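Local coordinates for protein aldehyde dehydrogenase 12 (Zea mays, PDB 6D97) that catalyses the NAD+-dependent oxidation of L-glutamate gamma-semialdehyde to glutamate, the last step of proline catabolism in plants, at residues L97-P100 / L101-P104; V151-K154 / F155-F159; A313-C316 / D317-Y321; M336-N339 / W340-S343. All coordinates share one frame; numbering follows the deposited sequence.

Overall arrangement
The four local contacts follow one another along an aldehyde dehydrogenase chain. Interactions 1 and 2, with centres about 23 Å apart, share helix 105-121: residues 97-104 lead into it, and helix 142-157 packs against its later turns. Interaction 2 comes nearest the cofactor site, the side chain of S152 lying about 12 Å from that of the NAD-binding T196. Interactions 3 and 4 occupy successive elements, helix 309-321 and the end of strand 331-337, about 17 Å apart between centres, and W340 of interaction 4 packs on that helix. Interactions 1 and 3, about 46 Å apart between centres, both touch the third subunit, whereas interaction 2 meets the fourth.

Interaction 1. Residues L97-P100 / L101-P104; sequences LHNP and LKAP
N99 and K102 form the two ends of a type I beta turn, with P100 and L101 at its corners. The main chains close it with a reciprocal pair: N99 N gives its hydrogen to K102 O at 3.1 Å, and K102 N gives its own to N99 O at 3.1 Å. This is a single antiparallel, hydrogen-bonded bridge, and proline suits the first corner because its ring already fixes the phi that the turn needs.

The side chain of N99 adds a second clasp. From CB, a chi1 of 57° sets CG between the backbone N and the carbonyl carbon, folding the amide back over the turn, where CG lies 3.8 Å from K102 CB. OD1 then accepts the N-H of L101 at 2.9 Å, in the plane of the amide carbonyl, which makes an Asx turn; asparagine is short enough to reach this N-H two residues on. At the other branch, ND2 rests 3.6 Å from K102 CE, the lysine chain crossing the asparagine at about a right angle. The same nitrogen donates to H95 O and to G479 O of the third subunit, while K102 NZ is held by G96 O and H95 ND1.

One residue before N99, H98 CB approaches K102 O at 3.3 Å. Its imidazole leads off to R106 and to Y214 O, meeting Y107 edge to face. The turn lies just before helix 105-121 and packs on strand 180-187, with P100 against Y185 and W187.

Interaction 2. Residues V151-K154 / F155-F159; sequences VSQK and FLENF
This is a helical contact between side chains three and four residues apart, in the last turns of helix 142-157, which packs between helices 105-121 and 203-214. Successive i to i+4 backbone bonds carry the spiral, for instance F155 N to V151 O and L156 N to S152 O; N158 N to K154 O is weak.

Against this frame Q153 reaches one turn along to E157. Its CG stands anti to the backbone N (chi1 -164°) and the chain bends at chi2, which brings NE2 to E157 OE1 at 3.1 Å in a nearly straight bond. The acceptor lies close to the amide plane, but NE2 meets OE1 from above the carboxylate plane, and the two flat groups are turned 76° apart. NE2 also donates to A118 O of helix 105-121, so both neighbours fix the amide.

K154 runs alongside E157, pointing the same way, and NZ makes a long salt bridge to E157 OE2 at 3.8 Å; it also has a weak, long ion pair with D112 of the fourth subunit. F155, on the buried side, lays its ring face under F159 CD2, 4.0 Å from the ring plane, and touches L207 and M210.

One carboxylate therefore receives a neutral amide on one oxygen and an ammonium near the other, which probably eases the cost of a negative charge near the helix's carboxyl end.

Interaction 3. Residues A313-C316 / D317-Y321; sequences AWVC and DQDAY
W314 and Q318, one turn apart, mark the looser side of helix 309-321, the crossover helix of a beta-alpha-beta unit between the parallel strands 298-302 and 331-337; V315 and D319 mark its tight side. Backbone bonds such as D319 N to V315 O, 2.7 Å, keep each pair in step.

On the inner side V315 and D319 lie side by side, pointing the same way. The valine CG1, anti to the backbone N (chi1 176°), presses against D319 OD2 at only 3.2 Å; valine offers a short methyl branch that lies beside the carboxylate without a polar demand of its own. The aspartate suits the spot because K300 pairs with it and T494 N and T495 OG1 hydrogen-bond to it, which probably offsets the cost of burying its charge. C316 faces K300 and M349.

Outward, the packing is lighter. The methylene CG of Q318 sits over one face of the indole, 4.0 Å from the centroid of its five-membered ring, a CH-pi contact offset toward the rim. T547 of the third subunit is hydrogen-bonded to Q318 NE2, and W541 of the same neighbouring subunit meets the W314 ring. A water spans the pair, accepting from W314 NE1 at 3.0 Å in the indole plane and donating a weak bond to Q318 OE1.

Interaction 4. Residues M336-N339 / W340-S343; sequences MHKN and WSSS
With chi1 at -66° and an extended chi2, M336 runs out straight until chi3, 52°, hooks its methyl back to W340, while a chi1 of 62° sends S341 OG back to K338 O. These groups meet at a tight turn that leaves strand 331-337 of a beta-alpha-beta unit on the way to helix 345-354.

The backbone makes the turn by i to i+3 bonds. W340 N donates to H337 O at 2.8 Å, from above the carbonyl plane, and S341 N donates to K338 O at 3.0 Å. H337 adds a bond of its own: ND1 accepts N339 N at 3.1 Å, exactly in the imidazole plane and nearly straight, which fixes the rotation of the imidazole, its ND1 edge turned to the N-H of N339, and implies that ND1 carries no proton. Histidine suits this place because its first ring nitrogen can reach the N-H two residues on.

M336 and W340 cross at about a right angle, the methyl CE lying 3.9 Å from W340 CB, a flexible thioether packing also against L345 and L346 of helix 345-354. The indole edge, CD1, sits 4.1 Å from H337 CB, and its large ring covers V309 and V312 of helix 309-321; NE1 makes a weak bond to G303 O. N339, at the surface, turns its amide to P304 O.

K338 O is gripped twice by one residue. S341 N comes from above the carbonyl plane, whereas the hydroxyl S341 OG, small enough to bend back beside its own amide, donates in that plane at 2.7 Å.

Interaction 1. Residues L97-P100 / L101-P104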
loop_
_atom_site.group_PDB
_atom_site.type_symbol
_atom_site.label_atom_id
_atom_site.label_comp_id
_atom_site.label_asym_id
_atom_site.label_seq_id
_atom_site.Cartn_x
_atom_site.Cartn_y
_atom_site.Cartn_z
ATOM N N LEU A 97 -2.135 25.302 -4.367
ATOM C CA LEU A 97 -1.324 26.093 -3.451
ATOM C C LEU A 97 -0.024 25.374 -3.136
ATOM O O LEU A 97 0.992 26.014 -2.845
ATOM C CB LEU A 97 -2.099 26.384 -2.164
ATOM C CG LEU A 97 -3.409 27.156 -2.312
ATOM C CD1 LEU A 97 -3.981 27.535 -0.960
ATOM C CD2 LEU A 97 -3.163 28.395 -3.147
ATOM N N HIS A 98 -0.044 24.044 -3.189
ATOM C CA HIS A 98 1.150 23.219 -3.098
ATOM C C HIS A 98 0.823 21.861 -3.703
ATOM O O HIS A 98 -0.344 21.506 -3.885
ATOM C CB HIS A 98 1.633 23.074 -1.650
ATOM C CG HIS A 98 0.647 22.396 -0.749
ATOM N ND1 HIS A 98 -0.259 23.091 0.023
ATOM C CD2 HIS A 98 0.420 21.084 -0.504
ATOM C CE1 HIS A 98 -0.997 22.238 0.710
ATOM N NE2 HIS A 98 -0.609 21.013 0.404
ATOM N N ASN A 99 1.869 21.109 -4.015
ATOM C CA ASN A 99 1.725 19.752 -4.520
ATOM C C ASN A 99 2.987 18.994 -4.121
ATOM O O ASN A 99 3.891 19.604 -3.533
ATOM C CB ASN A 99 1.481 19.750 -6.035
ATOM C CG ASN A 99 2.567 20.454 -6.813
ATOM O OD1 ASN A 99 3.732 20.061 -6.769
ATOM N ND2 ASN A 99 2.180 21.473 -7.578
ATOM N N PRO A 100 3.096 17.684 -4.386
ATOM C CA PRO A 100 4.282 16.948 -3.917
ATOM C C PRO A 100 5.616 17.510 -4.389
ATOM O O PRO A 100 6.646 17.148 -3.810
ATOM C CB PRO A 100 4.053 15.535 -4.466
ATOM C CG PRO A 100 2.593 15.394 -4.512
ATOM C CD PRO A 100 2.070 16.755 -4.902
ATOM N N LEU A 101 5.641 18.374 -5.405
ATOM C CA LEU A 101 6.890 18.930 -5.908
ATOM C C LEU A 101 7.029 20.432 -5.698
ATOM O O LEU A 101 8.102 20.979 -5.975
ATOM C CB LEU A 101 7.041 18.627 -7.407
ATOM C CG LEU A 101 7.166 17.155 -7.797
ATOM C CD1 LEU A 101 7.435 17.015 -9.293
ATOM C CD2 LEU A 101 8.250 16.469 -6.982
ATOM N N LYS A 102 5.983 21.112 -5.232
ATOM C CA LYS A 102 5.982 22.567 -5.131
ATOM C C LYS A 102 5.536 22.990 -3.739
ATOM O O LYS A 102 4.509 22.515 -3.246
ATOM C CB LYS A 102 5.063 23.189 -6.184
ATOM C CG LYS A 102 5.055 24.706 -6.149
ATOM C CD LYS A 102 4.019 25.273 -7.093
ATOM C CE LYS A 102 2.623 24.952 -6.594
ATOM N NZ LYS A 102 1.576 25.677 -7.361
ATOM N N ALA A 103 6.297 23.900 -3.129
ATOM C CA ALA A 103 6.056 24.375 -1.771
ATOM C C ALA A 103 5.726 23.241 -0.796
ATOM O O ALA A 103 4.742 23.323 -0.053
ATOM C CB ALA A 103 4.952 25.422 -1.759
ATOM N N PRO A 104 6.534 22.174 -0.760
ATOM C CA PRO A 104 6.191 21.028 0.102
ATOM C C PRO A 104 6.165 21.374 1.574
ATOM O O PRO A 104 5.527 20.655 2.353
ATOM C CB PRO A 104 7.293 20.007 -0.211
ATOM C CG PRO A 104 8.448 20.844 -0.606
ATOM C CD PRO A 104 7.876 22.020 -1.352
#

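Interaction 2. Residues V151-K154 / F155-F159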
loop_
_atom_site.group_PDB
_atom_site.type_symbol
_atom_site.label_atom_id
_atom_site.label_comp_id
_atom_site.label_asym_id
_atom_site.label_seq_id
_atom_site.Cartn_x
_atom_site.Cartn_y
_atom_site.Cartn_z
ATOM N N VAL A 151 -15.134 13.727 17.433
ATOM C CA VAL A 151 -14.709 13.216 16.132
ATOM C C VAL A 151 -13.805 14.227 15.441
ATOM O O VAL A 151 -12.744 13.879 14.907
ATOM C CB VAL A 151 -15.930 12.873 15.260
ATOM C CG1 VAL A 151 -15.497 12.631 13.820
ATOM C CG2 VAL A 151 -16.664 11.661 15.812
ATOM N N SER A 152 -14.219 15.497 15.438
ATOM C CA SER A 152 -13.406 16.550 14.840
ATOM C C SER A 152 -12.034 16.625 15.497
ATOM O O SER A 152 -11.012 16.741 14.812
ATOM C CB SER A 152 -14.129 17.893 14.953
ATOM O OG SER A 152 -15.457 17.795 14.475
ATOM N N GLN A 153 -11.994 16.541 16.829
ATOM C CA GLN A 153 -10.729 16.651 17.549
ATOM C C GLN A 153 -9.808 15.485 17.210
ATOM O O GLN A 153 -8.610 15.674 16.966
ATOM C CB GLN A 153 -10.999 16.725 19.054
ATOM C CG GLN A 153 -9.834 17.214 19.897
ATOM C CD GLN A 153 -8.844 16.121 20.221
ATOM O OE1 GLN A 153 -9.177 14.934 20.191
ATOM N NE2 GLN A 153 -7.614 16.515 20.531
ATOM N N LYS A 154 -10.361 14.268 17.177
ATOM C CA LYS A 154 -9.566 13.085 16.859
ATOM C C LYS A 154 -9.049 13.131 15.426
ATOM O O LYS A 154 -7.899 12.759 15.166
ATOM C CB LYS A 154 -10.393 11.820 17.093
ATOM C CG LYS A 154 -10.347 11.306 18.526
ATOM C CD LYS A 154 -9.004 10.652 18.819
ATOM C CE LYS A 154 -8.843 10.324 20.293
ATOM N NZ LYS A 154 -8.692 11.546 21.127
ATOM N N PHE A 155 -9.887 13.579 14.486
ATOM C CA PHE A 155 -9.465 13.703 13.093
ATOM C C PHE A 155 -8.239 14.600 12.972
ATOM O O PHE A 155 -7.268 14.255 12.289
ATOM C CB PHE A 155 -10.630 14.236 12.251
ATOM C CG PHE A 155 -10.229 14.741 10.891
ATOM C CD1 PHE A 155 -10.221 13.894 9.794
ATOM C CD2 PHE A 155 -9.889 16.074 10.706
ATOM C CE1 PHE A 155 -9.866 14.365 8.542
ATOM C CE2 PHE A 155 -9.529 16.550 9.464
ATOM C CZ PHE A 155 -9.520 15.697 8.378
ATOM N N LEU A 156 -8.265 15.755 13.639
ATOM C CA LEU A 156 -7.115 16.654 13.616
ATOM C C LEU A 156 -5.889 15.998 14.237
ATOM O O LEU A 156 -4.759 16.231 13.794
ATOM C CB LEU A 156 -7.458 17.957 14.339
ATOM C CG LEU A 156 -8.515 18.845 13.679
ATOM C CD1 LEU A 156 -8.890 20.011 14.587
ATOM C CD2 LEU A 156 -8.029 19.338 12.322
ATOM N N GLU A 157 -6.091 15.167 15.264
ATOM C CA GLU A 157 -4.963 14.456 15.858
ATOM C C GLU A 157 -4.334 13.481 14.873
ATOM O O GLU A 157 -3.139 13.190 14.974
ATOM C CB GLU A 157 -5.394 13.724 17.129
ATOM C CG GLU A 157 -5.363 14.587 18.379
ATOM C CD GLU A 157 -5.385 13.765 19.656
ATOM O OE1 GLU A 157 -5.406 14.367 20.752
ATOM O OE2 GLU A 157 -5.375 12.519 19.562
ATOM N N ASN A 158 -5.108 12.982 13.904
ATOM C CA ASN A 158 -4.566 12.043 12.929
ATOM C C ASN A 158 -3.658 12.706 11.905
ATOM O O ASN A 158 -2.960 11.998 11.172
ATOM C CB ASN A 158 -5.699 11.315 12.202
ATOM C CG ASN A 158 -6.438 10.346 13.100
ATOM O OD1 ASN A 158 -5.945 9.962 14.161
ATOM N ND2 ASN A 158 -7.623 9.936 12.673
ATOM N N PHE A 159 -3.635 14.031 11.837
ATOM C CA PHE A 159 -2.879 14.715 10.799
ATOM C C PHE A 159 -1.964 15.762 11.404
ATOM O O PHE A 159 -1.819 16.874 10.887
ATOM C CB PHE A 159 -3.824 15.292 9.751
ATOM C CG PHE A 159 -4.625 14.234 9.058
ATOM C CD1 PHE A 159 -4.037 13.442 8.088
ATOM C CD2 PHE A 159 -5.939 13.987 9.415
ATOM C CE1 PHE A 159 -4.746 12.442 7.464
ATOM C CE2 PHE A 159 -6.659 12.989 8.788
ATOM C CZ PHE A 159 -6.059 12.214 7.812
#

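Interaction 3. Residues A313-C316 / D317-Y321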
loop_
_atom_site.group_PDB
_atom_site.type_symbol
_atom_site.label_atom_id
_atom_site.label_comp_id
_atom_site.label_asym_id
_atom_site.label_seq_id
_atom_site.Cartn_x
_atom_site.Cartn_y
_atom_site.Cartn_z
ATOM N N ALA A 313 -31.941 -3.505 21.031
ATOM C CA ALA A 313 -33.012 -2.520 21.123
ATOM C C ALA A 313 -32.450 -1.121 21.336
ATOM O O ALA A 313 -32.895 -0.158 20.702
ATOM C CB ALA A 313 -33.980 -2.894 22.247
ATOM N N TRP A 314 -31.460 -0.996 22.223
ATOM C CA TRP A 314 -30.847 0.301 22.484
ATOM C C TRP A 314 -30.241 0.886 21.216
ATOM O O TRP A 314 -30.406 2.077 20.925
ATOM C CB TRP A 314 -29.788 0.160 23.575
ATOM C CG TRP A 314 -28.892 1.347 23.741
ATOM C CD1 TRP A 314 -29.221 2.560 24.275
ATOM C CD2 TRP A 314 -27.505 1.421 23.399
ATOM N NE1 TRP A 314 -28.124 3.389 24.274
ATOM C CE2 TRP A 314 -27.058 2.712 23.741
ATOM C CE3 TRP A 314 -26.595 0.520 22.835
ATOM C CZ2 TRP A 314 -25.742 3.124 23.537
ATOM C CZ3 TRP A 314 -25.290 0.930 22.634
ATOM C CH2 TRP A 314 -24.876 2.220 22.983
ATOM N N VAL A 315 -29.549 0.054 20.438
ATOM C CA VAL A 315 -28.938 0.533 19.203
ATOM C C VAL A 315 -30.008 0.935 18.201
ATOM O O VAL A 315 -29.855 1.920 17.467
ATOM C CB VAL A 315 -27.996 -0.538 18.629
ATOM C CG1 VAL A 315 -27.442 -0.088 17.298
ATOM C CG2 VAL A 315 -26.876 -0.814 19.605
ATOM N N CYS A 316 -31.111 0.185 18.159
ATOM C CA CYS A 316 -32.222 0.548 17.285
ATOM C C CYS A 316 -32.785 1.917 17.650
ATOM O O CYS A 316 -33.078 2.731 16.768
ATOM C CB CYS A 316 -33.314 -0.520 17.355
ATOM S SG CYS A 316 -33.043 -1.973 16.308
ATOM N N ASP A 317 -32.933 2.194 18.947
ATOM C CA ASP A 317 -33.465 3.487 19.365
ATOM C C ASP A 317 -32.489 4.615 19.053
ATOM O O ASP A 317 -32.897 5.690 18.598
ATOM C CB ASP A 317 -33.797 3.464 20.856
ATOM C CG ASP A 317 -34.228 4.825 21.378
ATOM O OD1 ASP A 317 -35.381 5.225 21.104
ATOM O OD2 ASP A 317 -33.410 5.496 22.045
ATOM N N GLN A 318 -31.196 4.394 19.301
ATOM C CA GLN A 318 -30.212 5.431 19.013
ATOM C C GLN A 318 -30.057 5.634 17.514
ATOM O O GLN A 318 -29.937 6.772 17.047
ATOM C CB GLN A 318 -28.869 5.079 19.652
ATOM C CG GLN A 318 -28.880 5.137 21.171
ATOM C CD GLN A 318 -28.988 6.555 21.709
ATOM O OE1 GLN A 318 -29.679 6.806 22.695
ATOM N NE2 GLN A 318 -28.300 7.488 21.065
ATOM N N ASP A 319 -30.063 4.543 16.745
ATOM C CA ASP A 319 -29.910 4.661 15.298
ATOM C C ASP A 319 -31.070 5.433 14.690
ATOM O O ASP A 319 -30.872 6.306 13.839
ATOM C CB ASP A 319 -29.801 3.279 14.657
ATOM C CG ASP A 319 -28.409 2.700 14.756
ATOM O OD1 ASP A 319 -27.447 3.474 14.937
ATOM O OD2 ASP A 319 -28.284 1.463 14.643
ATOM N N ALA A 320 -32.292 5.132 15.124
ATOM C CA ALA A 320 -33.460 5.723 14.488
ATOM C C ALA A 320 -33.751 7.130 14.992
ATOM O O ALA A 320 -34.265 7.958 14.231
ATOM C CB ALA A 320 -34.682 4.829 14.701
ATOM N N TYR A 321 -33.424 7.436 16.249
ATOM C CA TYR A 321 -34.028 8.589 16.901
ATOM C C TYR A 321 -33.065 9.573 17.544
ATOM O O TYR A 321 -33.510 10.665 17.917
ATOM C CB TYR A 321 -35.036 8.115 17.956
ATOM C CG TYR A 321 -36.145 7.305 17.339
ATOM C CD1 TYR A 321 -36.790 7.751 16.191
ATOM C CD2 TYR A 321 -36.526 6.085 17.884
ATOM C CE1 TYR A 321 -37.797 7.015 15.613
ATOM C CE2 TYR A 321 -37.533 5.338 17.311
ATOM C CZ TYR A 321 -38.166 5.809 16.177
ATOM O OH TYR A 321 -39.170 5.071 15.598
HETATM O O HOH W 1 -27.714 6.263 24.872
#

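Interaction 4. Residues M336-N339 / W340-S343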
loop_
_atom_site.group_PDB
_atom_site.type_symbol
_atom_site.label_atom_id
_atom_site.label_comp_id
_atom_site.label_asym_id
_atom_site.label_seq_id
_atom_site.Cartn_x
_atom_site.Cartn_y
_atom_site.Cartn_z
ATOM N N MET A 336 -37.160 -7.200 10.335
ATOM C CA MET A 336 -37.105 -8.096 11.487
ATOM C C MET A 336 -37.311 -9.540 11.042
ATOM O O MET A 336 -38.359 -9.878 10.480
ATOM C CB MET A 336 -38.169 -7.727 12.521
ATOM C CG MET A 336 -37.989 -6.389 13.209
ATOM S SD MET A 336 -39.269 -6.184 14.458
ATOM C CE MET A 336 -39.057 -7.718 15.362
ATOM N N HIS A 337 -36.325 -10.397 11.310
ATOM C CA HIS A 337 -36.536 -11.827 11.138
ATOM C C HIS A 337 -37.618 -12.299 12.101
ATOM O O HIS A 337 -37.702 -11.832 13.239
ATOM C CB HIS A 337 -35.239 -12.603 11.377
ATOM C CG HIS A 337 -35.293 -14.028 10.914
ATOM N ND1 HIS A 337 -36.082 -14.982 11.520
ATOM C CD2 HIS A 337 -34.653 -14.660 9.901
ATOM C CE1 HIS A 337 -35.930 -16.139 10.899
ATOM N NE2 HIS A 337 -35.067 -15.971 9.913
ATOM N N LYS A 338 -38.453 -13.233 11.634
ATOM C CA LYS A 338 -39.606 -13.670 12.419
ATOM C C LYS A 338 -39.206 -14.162 13.805
ATOM O O LYS A 338 -39.984 -14.036 14.757
ATOM C CB LYS A 338 -40.361 -14.767 11.664
ATOM C CG LYS A 338 -41.765 -15.042 12.181
ATOM C CD LYS A 338 -42.452 -16.120 11.353
ATOM C CE LYS A 338 -43.870 -16.380 11.839
ATOM N NZ LYS A 338 -43.905 -16.858 13.250
ATOM N N ASN A 339 -37.990 -14.704 13.941
ATOM C CA ASN A 339 -37.528 -15.185 15.239
ATOM C C ASN A 339 -37.494 -14.072 16.278
ATOM O O ASN A 339 -37.611 -14.342 17.478
ATOM C CB ASN A 339 -36.144 -15.819 15.107
ATOM C CG ASN A 339 -36.143 -17.031 14.202
ATOM O OD1 ASN A 339 -37.199 -17.528 13.809
ATOM N ND2 ASN A 339 -34.955 -17.520 13.868
ATOM N N TRP A 340 -37.339 -12.822 15.842
ATOM C CA TRP A 340 -37.268 -11.696 16.764
ATOM C C TRP A 340 -38.634 -11.199 17.215
ATOM O O TRP A 340 -38.695 -10.352 18.113
ATOM C CB TRP A 340 -36.504 -10.534 16.123
ATOM C CG TRP A 340 -35.014 -10.695 16.120
ATOM C CD1 TRP A 340 -34.263 -11.357 15.194
ATOM C CD2 TRP A 340 -34.091 -10.169 17.085
ATOM N NE1 TRP A 340 -32.931 -11.281 15.522
ATOM C CE2 TRP A 340 -32.798 -10.557 16.678
ATOM C CE3 TRP A 340 -34.232 -9.409 18.251
ATOM C CZ2 TRP A 340 -31.653 -10.215 17.400
ATOM C CZ3 TRP A 340 -33.091 -9.068 18.968
ATOM C CH2 TRP A 340 -31.821 -9.473 18.538
ATOM N N SER A 341 -39.725 -11.699 16.625
ATOM C CA SER A 341 -41.049 -11.169 16.943
ATOM C C SER A 341 -41.455 -11.471 18.379
ATOM O O SER A 341 -42.230 -10.715 18.974
ATOM C CB SER A 341 -42.091 -11.729 15.974
ATOM O OG SER A 341 -42.188 -13.138 16.083
ATOM N N SER A 342 -40.953 -12.564 18.948
ATOM C CA SER A 342 -41.277 -12.956 20.312
ATOM C C SER A 342 -40.192 -12.564 21.307
ATOM O O SER A 342 -40.261 -12.956 22.476
ATOM C CB SER A 342 -41.523 -14.463 20.373
ATOM O OG SER A 342 -40.426 -15.175 19.827
ATOM N N SER A 343 -39.199 -11.789 20.869
ATOM C CA SER A 343 -38.050 -11.471 21.705
ATOM C C SER A 343 -38.329 -10.365 22.713
ATOM O O SER A 343 -37.564 -10.215 23.671
ATOM C CB SER A 343 -36.867 -11.061 20.822
ATOM O OG SER A 343 -37.163 -9.884 20.088
#